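Local coordinates for protein KLLA0E08119p (Kluyveromyces lactis, PDB 3VA7) that probably converts urea, bicarbonate and ATP into urea-1-carboxylate by way of covalently held biotin, this chain being the carboxylase part of a longer urea-degrading enzyme, at residues A[663-668]-A[779-784]; A[728-733]-A[889-894]; A[762-767]-A[843-848]. All coordinates share one frame; numbering follows the deposited sequence.

Contact 1: residues A[663-668]-A[779-784]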
loop_
_atom_site.group_PDB
_atom_site.type_symbol
_atom_site.label_atom_id
_atom_site.label_comp_id
_atom_site.label_asym_id
_atom_site.label_seq_id
_atom_site.Cartn_x
_atom_site.Cartn_y
_atom_site.Cartn_z
ATOM N N TRP A 663 26.510 -14.891 18.376
ATOM C CA TRP A 663 26.029 -15.796 17.339
ATOM C C TRP A 663 27.069 -16.061 16.317
ATOM O O TRP A 663 27.848 -15.153 15.987
ATOM C CB TRP A 663 24.929 -15.111 16.560
ATOM C CG TRP A 663 23.728 -14.643 17.258
ATOM C CD1 TRP A 663 23.571 -13.468 17.946
ATOM C CD2 TRP A 663 22.459 -15.302 17.253
ATOM N NE1 TRP A 663 22.246 -13.379 18.416
ATOM C CE2 TRP A 663 21.553 -14.487 17.990
ATOM C CE3 TRP A 663 21.989 -16.487 16.676
ATOM C CZ2 TRP A 663 20.217 -14.817 18.145
ATOM C CZ3 TRP A 663 20.645 -16.839 16.856
ATOM C CH2 TRP A 663 19.772 -16.005 17.577
ATOM N N LYS A 664 27.071 -17.285 15.774
ATOM C CA LYS A 664 27.945 -17.572 14.605
ATOM C C LYS A 664 27.013 -17.687 13.445
ATOM O O LYS A 664 25.968 -18.361 13.546
ATOM C CB LYS A 664 28.750 -18.866 14.731
ATOM C CG LYS A 664 29.708 -18.955 15.936
ATOM C CD LYS A 664 30.654 -17.807 16.026
ATOM C CE LYS A 664 31.235 -17.689 17.436
ATOM N NZ LYS A 664 32.332 -16.685 17.495
ATOM N N ILE A 665 27.366 -17.012 12.351
ATOM C CA ILE A 665 26.470 -16.919 11.221
ATOM C C ILE A 665 27.158 -17.335 9.946
ATOM O O ILE A 665 28.117 -16.678 9.512
ATOM C CB ILE A 665 25.845 -15.502 11.159
ATOM C CG1 ILE A 665 25.048 -15.259 12.457
ATOM C CG2 ILE A 665 24.957 -15.329 9.904
ATOM C CD1 ILE A 665 24.051 -14.184 12.393
ATOM N N GLY A 666 26.686 -18.430 9.346
ATOM C CA GLY A 666 27.349 -19.010 8.162
ATOM C C GLY A 666 27.099 -18.197 6.906
ATOM O O GLY A 666 25.967 -17.740 6.666
ATOM N N VAL A 667 28.124 -17.996 6.092
ATOM C CA VAL A 667 27.962 -17.239 4.870
ATOM C C VAL A 667 28.758 -17.922 3.770
ATOM O O VAL A 667 29.690 -18.662 4.064
ATOM C CB VAL A 667 28.560 -15.800 4.982
ATOM C CG1 VAL A 667 27.915 -14.964 6.115
ATOM C CG2 VAL A 667 30.088 -15.839 5.094
ATOM N N THR A 668 28.408 -17.652 2.508
ATOM C CA THR A 668 29.248 -17.995 1.379
ATOM C C THR A 668 30.080 -16.769 1.043
ATOM O O THR A 668 29.552 -15.677 0.986
ATOM C CB THR A 668 28.441 -18.491 0.173
ATOM O OG1 THR A 668 27.620 -17.444 -0.340
ATOM C CG2 THR A 668 27.534 -19.638 0.557
ATOM N N ILE A 779 28.155 -10.910 16.506
ATOM C CA ILE A 779 28.078 -11.993 15.544
ATOM C C ILE A 779 29.431 -12.200 14.956
ATOM O O ILE A 779 30.267 -11.280 14.991
ATOM C CB ILE A 779 27.023 -11.726 14.396
ATOM C CG1 ILE A 779 27.517 -10.674 13.400
ATOM C CG2 ILE A 779 25.662 -11.283 14.963
ATOM C CD1 ILE A 779 26.420 -10.173 12.440
ATOM N N GLN A 780 29.648 -13.390 14.401
ATOM C CA GLN A 780 30.862 -13.704 13.641
ATOM C C GLN A 780 30.421 -14.489 12.439
ATOM O O GLN A 780 29.611 -15.440 12.534
ATOM C CB GLN A 780 31.826 -14.567 14.450
ATOM C CG GLN A 780 33.173 -14.751 13.780
ATOM C CD GLN A 780 34.129 -15.647 14.579
ATOM O OE1 GLN A 780 33.704 -16.482 15.402
ATOM N NE2 GLN A 780 35.425 -15.485 14.330
ATOM N N PHE A 781 30.940 -14.070 11.294
ATOM C CA PHE A 781 30.616 -14.715 10.024
ATOM C C PHE A 781 31.543 -15.868 9.763
ATOM O O PHE A 781 32.760 -15.773 9.821
ATOM C CB PHE A 781 30.678 -13.696 8.886
ATOM C CG PHE A 781 29.639 -12.620 8.989
ATOM C CD1 PHE A 781 28.272 -12.951 8.969
ATOM C CD2 PHE A 781 30.017 -11.276 9.097
ATOM C CE1 PHE A 781 27.308 -11.978 9.071
ATOM C CE2 PHE A 781 29.039 -10.269 9.196
ATOM C CZ PHE A 781 27.683 -10.608 9.198
ATOM N N VAL A 782 30.952 -16.975 9.445
ATOM C CA VAL A 782 31.680 -18.214 9.407
ATOM C C VAL A 782 31.586 -18.707 7.939
ATOM O O VAL A 782 30.482 -18.819 7.378
ATOM C CB VAL A 782 30.993 -19.090 10.477
ATOM C CG1 VAL A 782 30.164 -20.138 9.892
ATOM C CG2 VAL A 782 31.989 -19.591 11.492
ATOM N N PRO A 783 32.737 -18.907 7.268
ATOM C CA PRO A 783 32.700 -19.323 5.850
ATOM C C PRO A 783 32.166 -20.735 5.648
ATOM O O PRO A 783 32.390 -21.659 6.451
ATOM C CB PRO A 783 34.151 -19.238 5.405
ATOM C CG PRO A 783 34.914 -19.376 6.652
ATOM C CD PRO A 783 34.102 -18.901 7.812
ATOM N N LEU A 784 31.432 -20.884 4.569
ATOM C CA LEU A 784 30.662 -22.064 4.319
ATOM C C LEU A 784 30.734 -22.245 2.785
ATOM O O LEU A 784 30.698 -21.228 2.013
ATOM C CB LEU A 784 29.242 -21.811 4.778
ATOM C CG LEU A 784 28.585 -22.500 5.971
ATOM C CD1 LEU A 784 29.401 -22.405 7.222
ATOM C CD2 LEU A 784 27.129 -22.003 6.160
#
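The Phe781 ring has Ile665 O at its edge, near the ring plane, while Val667 CG1 reaches Phe781 CD1 obliquely at 3.5 Å. Ile779 CG1, from the ring's own strand, lies over one face, offset toward the rim. Phe686 and Trp691 extend the aromatic group, a setting that suits a large flat apolar residue. Ile665 and Phe781 run side by side, with Ile665 CD1 against Ile779 CG2. Beneath them two parallel strands are laced together: Ile665 N donates to Gln780 O at 2.7 Å, and Val782 N to Ile665 O at 2.9 Å. Gly666 has Leu784 CD2 packed over its CA, where a side chain would probably be in the way. On the other sheet face, Lys664 bends at chi2 (-54°) and donates a hydrogen bond from NZ to Gln780 OE1, tilted 32° from the carbonyl plane; Gln780 NE2 is held by Phe687 O. An alanine at Lys664 would remove this donor, and would probably leave OE1 without its mate and the amide freer to turn. Polar chemistry is thus confined to the Lys664-Gln780 pair, buried Val782 continuing that face, while the backbone ladder joins strands 662-669 and 778-783 of a mixed carboxyltransferase sheet.

Contact 2: residues A[728-733]-A[889-894]. With BTI (5-(hexahydro-2-oxo-1H-thieno[3,4-D]imidazol-6-yl)pentanal), chain B.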
loop_
_atom_site.group_PDB
_atom_site.type_symbol
_atom_site.label_atom_id
_atom_site.label_comp_id
_atom_site.label_asym_id
_atom_site.label_seq_id
_atom_site.Cartn_x
_atom_site.Cartn_y
_atom_site.Cartn_z
ATOM N N ASP A 728 26.548 0.139 -10.154
ATOM C CA ASP A 728 25.358 -0.477 -9.561
ATOM C C ASP A 728 25.034 -1.813 -10.232
ATOM O O ASP A 728 25.094 -1.921 -11.482
ATOM C CB ASP A 728 24.177 0.524 -9.565
ATOM C CG ASP A 728 24.528 1.857 -8.865
ATOM O OD1 ASP A 728 23.684 2.356 -8.089
ATOM O OD2 ASP A 728 25.671 2.384 -9.060
ATOM N N TYR A 729 24.763 -2.820 -9.377
ATOM C CA TYR A 729 24.605 -4.239 -9.737
ATOM C C TYR A 729 23.644 -4.731 -8.697
ATOM O O TYR A 729 23.450 -4.048 -7.690
ATOM C CB TYR A 729 25.955 -5.029 -9.667
ATOM C CG TYR A 729 26.484 -5.116 -8.258
ATOM C CD1 TYR A 729 27.282 -4.125 -7.747
ATOM C CD2 TYR A 729 26.120 -6.163 -7.424
ATOM C CE1 TYR A 729 27.754 -4.175 -6.438
ATOM C CE2 TYR A 729 26.585 -6.249 -6.132
ATOM C CZ TYR A 729 27.391 -5.235 -5.616
ATOM O OH TYR A 729 27.828 -5.282 -4.289
ATOM N N VAL A 730 23.047 -5.893 -8.913
ATOM C CA VAL A 730 21.929 -6.349 -8.071
ATOM C C VAL A 730 22.466 -7.226 -6.981
ATOM O O VAL A 730 23.395 -8.023 -7.189
ATOM C CB VAL A 730 20.843 -7.049 -8.837
ATOM C CG1 VAL A 730 19.658 -7.360 -7.920
ATOM C CG2 VAL A 730 20.389 -6.152 -10.030
ATOM N N TYR A 731 21.951 -7.031 -5.794
ATOM C CA TYR A 731 22.559 -7.632 -4.642
ATOM C C TYR A 731 21.852 -8.935 -4.372
ATOM O O TYR A 731 20.717 -9.154 -4.814
ATOM C CB TYR A 731 22.299 -6.785 -3.403
ATOM C CG TYR A 731 22.942 -5.455 -3.335
ATOM C CD1 TYR A 731 24.091 -5.162 -4.048
ATOM C CD2 TYR A 731 22.424 -4.481 -2.484
ATOM C CE1 TYR A 731 24.716 -3.867 -3.934
ATOM C CE2 TYR A 731 23.007 -3.231 -2.353
ATOM C CZ TYR A 731 24.148 -2.915 -3.055
ATOM O OH TYR A 731 24.715 -1.652 -2.869
ATOM N N SER A 732 22.467 -9.733 -3.526
ATOM C CA SER A 732 21.837 -10.974 -3.077
ATOM C C SER A 732 21.158 -10.816 -1.733
ATOM O O SER A 732 21.715 -10.202 -0.826
ATOM C CB SER A 732 22.921 -12.050 -2.943
ATOM O OG SER A 732 23.436 -12.380 -4.223
ATOM N N LEU A 733 19.969 -11.383 -1.590
ATOM C CA LEU A 733 19.420 -11.588 -0.260
ATOM C C LEU A 733 20.516 -12.156 0.662
ATOM O O LEU A 733 21.195 -13.187 0.349
ATOM C CB LEU A 733 18.270 -12.538 -0.339
ATOM C CG LEU A 733 16.862 -11.993 -0.222
ATOM C CD1 LEU A 733 16.768 -10.468 0.094
ATOM C CD2 LEU A 733 16.035 -12.399 -1.473
ATOM N N SER A 889 26.339 -5.862 -15.303
ATOM C CA SER A 889 26.293 -7.151 -14.689
ATOM C C SER A 889 24.861 -7.666 -14.734
ATOM O O SER A 889 23.919 -6.935 -15.120
ATOM C CB SER A 889 26.748 -7.031 -13.248
ATOM O OG SER A 889 25.646 -6.459 -12.544
ATOM N N VAL A 890 24.687 -8.929 -14.346
ATOM C CA VAL A 890 23.339 -9.473 -14.200
ATOM C C VAL A 890 23.439 -10.510 -13.150
ATOM O O VAL A 890 24.434 -11.256 -13.054
ATOM C CB VAL A 890 22.749 -10.112 -15.542
ATOM C CG1 VAL A 890 23.780 -11.107 -16.199
ATOM C CG2 VAL A 890 21.373 -10.808 -15.302
ATOM N N LEU A 891 22.433 -10.570 -12.316
ATOM C CA LEU A 891 22.523 -11.529 -11.252
ATOM C C LEU A 891 21.571 -12.666 -11.602
ATOM O O LEU A 891 20.427 -12.431 -11.975
ATOM C CB LEU A 891 22.184 -10.856 -9.931
ATOM C CG LEU A 891 22.136 -11.785 -8.745
ATOM C CD1 LEU A 891 23.550 -12.149 -8.299
ATOM C CD2 LEU A 891 21.309 -11.166 -7.655
ATOM N N ILE A 892 22.069 -13.885 -11.484
ATOM C CA ILE A 892 21.336 -15.041 -11.876
ATOM C C ILE A 892 20.997 -15.876 -10.667
ATOM O O ILE A 892 21.914 -16.377 -9.976
ATOM C CB ILE A 892 22.205 -15.848 -12.818
ATOM C CG1 ILE A 892 22.193 -15.159 -14.165
ATOM C CG2 ILE A 892 21.639 -17.257 -13.007
ATOM C CD1 ILE A 892 23.430 -15.120 -14.766
ATOM N N GLU A 893 19.698 -16.012 -10.399
ATOM C CA GLU A 893 19.262 -16.776 -9.244
ATOM C C GLU A 893 18.912 -18.151 -9.698
ATOM O O GLU A 893 18.204 -18.317 -10.735
ATOM C CB GLU A 893 18.065 -16.157 -8.504
ATOM C CG GLU A 893 17.755 -16.841 -7.153
ATOM C CD GLU A 893 16.449 -16.366 -6.468
ATOM O OE1 GLU A 893 15.858 -15.363 -6.885
ATOM O OE2 GLU A 893 15.979 -17.023 -5.504
ATOM N N PHE A 894 19.386 -19.149 -8.946
ATOM C CA PHE A 894 19.020 -20.519 -9.283
ATOM C C PHE A 894 18.413 -21.327 -8.153
ATOM O O PHE A 894 18.490 -20.989 -6.954
ATOM C CB PHE A 894 20.188 -21.279 -9.924
ATOM C CG PHE A 894 21.466 -21.337 -9.060
ATOM C CD1 PHE A 894 21.863 -22.546 -8.452
ATOM C CD2 PHE A 894 22.281 -20.189 -8.889
ATOM C CE1 PHE A 894 23.041 -22.614 -7.681
ATOM C CE2 PHE A 894 23.462 -20.221 -8.106
ATOM C CZ PHE A 894 23.841 -21.437 -7.495
HETATM C C11 BTI B . 19.216 -0.002 6.683
HETATM O O11 BTI B . 19.620 1.202 6.701
HETATM C C10 BTI B . 19.409 -0.989 5.492
HETATM C C9 BTI B . 20.066 -0.280 4.309
HETATM C C8 BTI B . 20.598 -1.180 3.202
HETATM C C7 BTI B . 21.667 -0.539 2.293
HETATM C C2 BTI B . 21.309 0.825 1.740
HETATM S S1 BTI B . 19.833 0.809 0.765
HETATM C C6 BTI B . 20.267 2.248 -0.146
HETATM C C5 BTI B . 21.775 2.367 -0.148
HETATM N N3 BTI B . 22.122 1.825 -1.436
HETATM C C3 BTI B . 22.720 0.669 -1.315
HETATM O O3 BTI B . 23.188 -0.016 -2.339
HETATM N N2 BTI B . 22.841 0.300 -0.057
HETATM C C4 BTI B . 22.401 1.367 0.833
HETATM O O HOH W 1 26.498 -3.743 -12.648
HETATM O O HOH W 2 23.240 -7.015 -11.660
#
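With CG trans to its backbone N (chi1 175°), Leu891 sends its isobutyl group across to Val730, whose CG1 holds the same relation to its own N (chi1 -174°). The two branches meet at 4.2 Å between Val730 CG1 and Leu891 CD2. The same methyl also lies against the backbone, 3.5 Å from Tyr731 O, and Leu891 CD1 extends toward Ser732 OG, which is hydrogen-bonded to Ala843 O. A branched leucine fits here because its two methyls can cover different residues of the facing segment.

Farther along, the link is polar and runs through water. Ser889 OG lies between its own N and carbonyl carbon (chi1 76°) and is gripped by two waters. One is 2.8 Å from Ser889 OG and donates to Asp728 O at 2.6 Å; the other is 2.6 Å from Ser889 OG and accepts from Val730 N at 3.0 Å. A small hydroxyl can therefore serve two buried backbone groups that it does not reach itself.

The Tyr731 side chain leaves its backbone away from strand 889-894, on the biotin side; biotin O3 lies near the ring plane at its edge. The Tyr731 hydroxyl is hydrogen-bonded to Phe756 N, while the Tyr731 carbonyl accepts from Trp499 NE1. Asp728, on the same segment, is tied to Lys1012 and Tyr1044. Biotin is further held by Asn737 and Gly755, and urea lies about 6 Å from the Tyr731 side chain. This is the carboxyltransferase site, where a ligand-lining segment of the A and B subdomains is backed by a strand of subdomains C and D.

Contact 3: residues A[762-767]-A[843-848]. With NA (sodium ion), chain K.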
loop_
_atom_site.group_PDB
_atom_site.type_symbol
_atom_site.label_atom_id
_atom_site.label_comp_id
_atom_site.label_asym_id
_atom_site.label_seq_id
_atom_site.Cartn_x
_atom_site.Cartn_y
_atom_site.Cartn_z
ATOM N N VAL A 762 25.063 -14.183 3.691
ATOM C CA VAL A 762 24.517 -15.085 4.637
ATOM C C VAL A 762 23.798 -16.187 3.857
ATOM O O VAL A 762 23.095 -15.894 2.823
ATOM C CB VAL A 762 23.549 -14.334 5.573
ATOM C CG1 VAL A 762 22.825 -15.318 6.482
ATOM C CG2 VAL A 762 24.302 -13.256 6.376
ATOM N N ALA A 763 23.955 -17.448 4.313
ATOM C CA ALA A 763 23.411 -18.545 3.525
ATOM C C ALA A 763 21.927 -18.525 3.673
ATOM O O ALA A 763 21.439 -18.188 4.702
ATOM C CB ALA A 763 23.989 -19.898 3.923
ATOM N N GLU A 764 21.204 -18.874 2.634
ATOM C CA GLU A 764 19.770 -18.797 2.702
ATOM C C GLU A 764 19.270 -19.224 4.078
ATOM O O GLU A 764 18.462 -18.518 4.705
ATOM C CB GLU A 764 19.165 -19.701 1.642
ATOM C CG GLU A 764 17.650 -19.643 1.562
ATOM C CD GLU A 764 17.123 -20.405 0.366
ATOM O OE1 GLU A 764 15.898 -20.599 0.297
ATOM O OE2 GLU A 764 17.950 -20.839 -0.498
ATOM N N ALA A 765 19.780 -20.374 4.524
ATOM C CA ALA A 765 19.255 -21.136 5.647
ATOM C C ALA A 765 19.826 -20.590 6.927
ATOM O O ALA A 765 19.408 -21.016 8.017
ATOM C CB ALA A 765 19.669 -22.599 5.504
ATOM N N GLU A 766 20.809 -19.706 6.796
ATOM C CA GLU A 766 21.325 -18.962 7.935
ATOM C C GLU A 766 20.639 -17.594 8.193
ATOM O O GLU A 766 20.775 -17.023 9.283
ATOM C CB GLU A 766 22.846 -18.815 7.854
ATOM C CG GLU A 766 23.527 -20.146 7.891
ATOM C CD GLU A 766 23.834 -20.554 9.305
ATOM O OE1 GLU A 766 24.670 -19.854 9.912
ATOM O OE2 GLU A 766 23.244 -21.528 9.806
ATOM N N LEU A 767 19.897 -17.091 7.208
ATOM C CA LEU A 767 19.212 -15.785 7.333
ATOM C C LEU A 767 18.289 -15.680 8.549
ATOM O O LEU A 767 18.172 -14.604 9.103
ATOM C CB LEU A 767 18.453 -15.424 6.043
ATOM C CG LEU A 767 19.283 -14.482 5.182
ATOM C CD1 LEU A 767 18.588 -14.184 3.851
ATOM C CD2 LEU A 767 19.506 -13.186 5.947
ATOM N N ALA A 843 27.704 -15.470 -5.372
ATOM C CA ALA A 843 26.971 -14.431 -4.642
ATOM C C ALA A 843 25.813 -15.007 -3.866
ATOM O O ALA A 843 24.644 -14.745 -4.173
ATOM C CB ALA A 843 26.481 -13.333 -5.618
ATOM N N GLY A 844 26.140 -15.798 -2.872
ATOM C CA GLY A 844 25.128 -16.477 -2.103
ATOM C C GLY A 844 24.866 -17.886 -2.586
ATOM O O GLY A 844 25.093 -18.239 -3.715
ATOM N N ASP A 845 24.459 -18.703 -1.654
ATOM C CA ASP A 845 23.812 -19.992 -1.837
ATOM C C ASP A 845 22.925 -20.081 -3.168
ATOM O O ASP A 845 22.717 -21.154 -3.728
ATOM C CB ASP A 845 22.971 -20.052 -0.518
ATOM C CG ASP A 845 22.331 -21.341 -0.300
ATOM O OD1 ASP A 845 22.783 -22.053 0.578
ATOM O OD2 ASP A 845 21.323 -21.707 -0.965
ATOM N N ARG A 846 22.366 -18.947 -3.620
ATOM C CA ARG A 846 21.270 -18.923 -4.620
ATOM C C ARG A 846 21.587 -18.175 -5.925
ATOM O O ARG A 846 20.712 -18.036 -6.797
ATOM C CB ARG A 846 20.005 -18.253 -4.049
ATOM C CG ARG A 846 19.094 -19.152 -3.236
ATOM C CD ARG A 846 18.011 -18.400 -2.550
ATOM N NE ARG A 846 18.573 -17.582 -1.477
ATOM C CZ ARG A 846 17.848 -16.797 -0.670
ATOM N NH1 ARG A 846 16.520 -16.729 -0.808
ATOM N NH2 ARG A 846 18.451 -16.134 0.306
ATOM N N TYR A 847 22.808 -17.676 -6.083
ATOM C CA TYR A 847 23.039 -16.864 -7.249
ATOM C C TYR A 847 24.474 -16.798 -7.610
ATOM O O TYR A 847 25.365 -16.893 -6.737
ATOM C CB TYR A 847 22.751 -15.390 -6.971
ATOM C CG TYR A 847 21.607 -14.976 -6.101
ATOM C CD1 TYR A 847 21.645 -15.137 -4.682
ATOM C CD2 TYR A 847 20.524 -14.342 -6.690
ATOM C CE1 TYR A 847 20.611 -14.711 -3.908
ATOM C CE2 TYR A 847 19.484 -13.875 -5.929
ATOM C CZ TYR A 847 19.530 -14.039 -4.550
ATOM O OH TYR A 847 18.445 -13.551 -3.897
ATOM N N ILE A 848 24.663 -16.512 -8.893
ATOM C CA ILE A 848 25.962 -16.240 -9.462
ATOM C C ILE A 848 25.844 -14.848 -10.067
ATOM O O ILE A 848 24.907 -14.563 -10.801
ATOM C CB ILE A 848 26.317 -17.279 -10.597
ATOM C CG1 ILE A 848 26.502 -18.727 -10.025
ATOM C CG2 ILE A 848 27.500 -16.838 -11.400
ATOM C CD1 ILE A 848 27.145 -19.789 -11.077
HETATM NA NA NA K . 19.632 -22.823 -1.291
HETATM O O HOH W 3 21.129 -15.877 0.642
HETATM O O HOH W 4 21.570 -21.922 2.739
HETATM O O HOH W 5 16.876 -22.839 -2.307
#
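Glu764 and Arg846 lie with their charged planes stacked, 15° apart, instead of meeting edge to edge as a salt bridge. Glu764 CG sits over the centre of the guanidinium, 3.6 Å above its plane. Glu764 OE1 and Arg846 NH1 are 4.1 Å apart, the oxygen well out of the guanidinium plane, with no N-H aimed at it. The attraction is probably one of charge alone, without a directed N-H...O bond. An extended glutamate, its CG trans to the backbone N (chi1 -177°), is long enough both to cross the arginine and to bring OE2 to a sodium ion.

The ion joins the two segments. Glu764 OE2 binds it at 2.7 Å, Asp845 OD2 and a water are further ligands, and Arg790 belongs to the same site. Sodium between two carboxylates probably offsets part of their mutual repulsion.

Asp845 and Arg846 are the central residues of a type I beta turn from Gly844 to Tyr847, which links the antiparallel strands 838-842 and 847-852 as a beta hairpin. Gly844 suits the start, since its positive phi (95°) would press a side chain against the preceding carbonyl. The turn faces the loop after strand 756-762, so the hairpin of the C and D region meets the A and B region here.

Two waters tie the backbone of that loop to the turn. The first accepts from Arg846 NH2 at 2.7 Å, in the plane of the guanidinium at its edge, and donates to Val762 O at 2.9 Å. The second donates to Asp845 OD1 and accepts from Ala765 N at 3.0 Å. Leu767 CD1 also comes to the guanidinium edge, 4.0 Å from Arg846 NH2.

Overall arrangement
Contacts 1 and 2 are buried, whereas contact 3 is only partly buried, and the chemistry follows: direct backbone bonds with apolar packing in contact 1, leucine packing and water bridges in contact 2, metal and charge in contact 3. Contact 1 stays within the A and B region, while the other two join it to the C and D region. Contact 3 lies between its neighbours: Gly666 pairs with Ala763 and Glu766 on one side, and on the other Ser732 reaches Ala843 and Phe894 pairs with Arg846, strands 889-894 and 847-852 being sheet neighbours. Contacts 1 and 2, with centres 21 Å apart, do not touch; contact 2 alone of the three carries a residue of the biotin pocket.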